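Local coordinates for protein lactose Operon Repressor (Escherichia coli, PDB 1JYE) that represses the lactose operon, probably by binding its operator DNA, and is held here as a dimeric variant of decreased operator affinity, at residues I182-G187 and I210-E215. The protein carries 1 engineered substitution. Sequence-based numbering, arbitrary orientation.
Sequences IALLAG and IQPIAE
The Leu184 side chain lies at an oblique angle to the Pro212 ring, just before edge strand 214-217 begins to run beside strand 182-186 of the parallel sheet. A chi1 of -52° sets the leucine's CG beside its backbone N and brings it to 4.1 Å from Pro212 CB, and its CD1 comes close to CG of the proline ring. Leucine suits this place because its side chain also meets His202 and Leu205 of helix 192-207, which links the two strands in a beta-alpha-beta crossover. On the same face the CB atoms of Leu184 and Glu215 stand 4.0 Å apart; beyond CG the glutamate chain is extended, and its OE2 is hydrogen-bonded to His202 NE2. On the opposite face the small Ala183 and Ala214 set their CB methyls 4.5 Å apart, with Met232 of helix 222-234 touching Ala183. The backbone does the joining. Ile182 O accepts from Ile213 N at 2.9 Å, a bent bond (143° at the hydrogen); Pro212, whose ring nitrogen has no hydrogen to donate, packs CA and CB against that same oxygen. Leu184 N then donates to Ala214 O at 2.9 Å, more nearly straight at 161°. On the loop side of these bonds a water bridges the backbones, accepting from Ile182 N and donating to Gln211 O. Two main-chain bonds thus join the segments, and the face toward helix 192-207 combines apolar contacts with the Glu215-His202 bond.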
# COMPACT_ATOMS: atom_id res chain seq x y z
N ILE A 182 14.66 -25.83 6.30
CA ILE A 182 14.20 -24.49 5.99
C ILE A 182 14.38 -24.05 4.55
O ILE A 182 15.40 -24.34 3.92
CB ILE A 182 14.91 -23.49 6.93
CG1 ILE A 182 14.63 -23.88 8.38
CG2 ILE A 182 14.44 -22.06 6.64
CD1 ILE A 182 15.43 -23.10 9.41
N ALA A 183 13.38 -23.35 4.02
CA ALA A 183 13.45 -22.85 2.65
C ALA A 183 13.44 -21.33 2.71
O ALA A 183 12.89 -20.73 3.63
CB ALA A 183 12.26 -23.35 1.84
N LEU A 184 14.07 -20.70 1.72
CA LEU A 184 14.15 -19.25 1.64
C LEU A 184 13.44 -18.72 0.41
O LEU A 184 13.55 -19.29 -0.68
CB LEU A 184 15.61 -18.80 1.57
CG LEU A 184 16.59 -19.33 2.62
CD1 LEU A 184 17.99 -18.76 2.34
CD2 LEU A 184 16.12 -18.94 4.01
N LEU A 185 12.68 -17.64 0.58
CA LEU A 185 12.00 -17.00 -0.54
C LEU A 185 12.46 -15.56 -0.51
O LEU A 185 11.95 -14.75 0.27
CB LEU A 185 10.48 -17.09 -0.40
CG LEU A 185 9.69 -16.33 -1.48
CD1 LEU A 185 10.20 -16.71 -2.88
CD2 LEU A 185 8.21 -16.65 -1.35
N ALA A 186 13.44 -15.25 -1.35
CA ALA A 186 14.03 -13.92 -1.41
C ALA A 186 13.24 -12.93 -2.25
O ALA A 186 12.40 -13.31 -3.06
CB ALA A 186 15.46 -14.02 -1.95
N GLY A 187 13.53 -11.65 -2.04
CA GLY A 187 12.89 -10.61 -2.82
C GLY A 187 13.67 -10.54 -4.12
O GLY A 187 14.63 -11.28 -4.30
N ILE A 210 23.18 -24.98 9.40
CA ILE A 210 22.05 -25.43 8.60
C ILE A 210 22.15 -24.89 7.18
O ILE A 210 22.43 -23.71 6.97
CB ILE A 210 20.71 -24.92 9.18
CG1 ILE A 210 20.47 -25.54 10.56
CG2 ILE A 210 19.57 -25.25 8.22
CD1 ILE A 210 19.30 -24.93 11.31
N GLN A 211 21.93 -25.77 6.21
CA GLN A 211 21.91 -25.37 4.81
C GLN A 211 20.44 -25.49 4.41
O GLN A 211 19.81 -26.52 4.62
CB GLN A 211 22.77 -26.31 3.96
CG GLN A 211 24.27 -26.08 4.11
CD GLN A 211 25.10 -26.92 3.16
OE1 GLN A 211 25.08 -28.15 3.23
NE2 GLN A 211 25.82 -26.27 2.25
N PRO A 212 19.87 -24.41 3.84
CA PRO A 212 18.46 -24.47 3.44
C PRO A 212 18.21 -25.55 2.39
O PRO A 212 19.08 -25.81 1.56
CB PRO A 212 18.19 -23.06 2.91
CG PRO A 212 19.53 -22.64 2.37
CD PRO A 212 20.48 -23.13 3.45
N ILE A 213 17.03 -26.17 2.42
CA ILE A 213 16.74 -27.22 1.44
C ILE A 213 16.31 -26.65 0.10
O ILE A 213 16.16 -27.39 -0.88
CB ILE A 213 15.66 -28.20 1.95
CG1 ILE A 213 14.33 -27.48 2.17
CG2 ILE A 213 16.13 -28.85 3.24
CD1 ILE A 213 13.19 -28.44 2.51
N ALA A 214 16.10 -25.34 0.05
CA ALA A 214 15.72 -24.67 -1.18
C ALA A 214 15.69 -23.17 -0.99
O ALA A 214 15.42 -22.68 0.11
CB ALA A 214 14.35 -25.16 -1.65
N GLU A 215 16.00 -22.44 -2.05
CA GLU A 215 15.94 -20.99 -2.02
C GLU A 215 15.45 -20.53 -3.38
O GLU A 215 15.92 -21.00 -4.42
CB GLU A 215 17.30 -20.35 -1.66
CG GLU A 215 18.45 -20.58 -2.62
CD GLU A 215 19.69 -19.78 -2.22
OE1 GLU A 215 20.78 -20.37 -2.13
OE2 GLU A 215 19.56 -18.56 -2.00
O HOH W 1 17.30 -26.70 5.93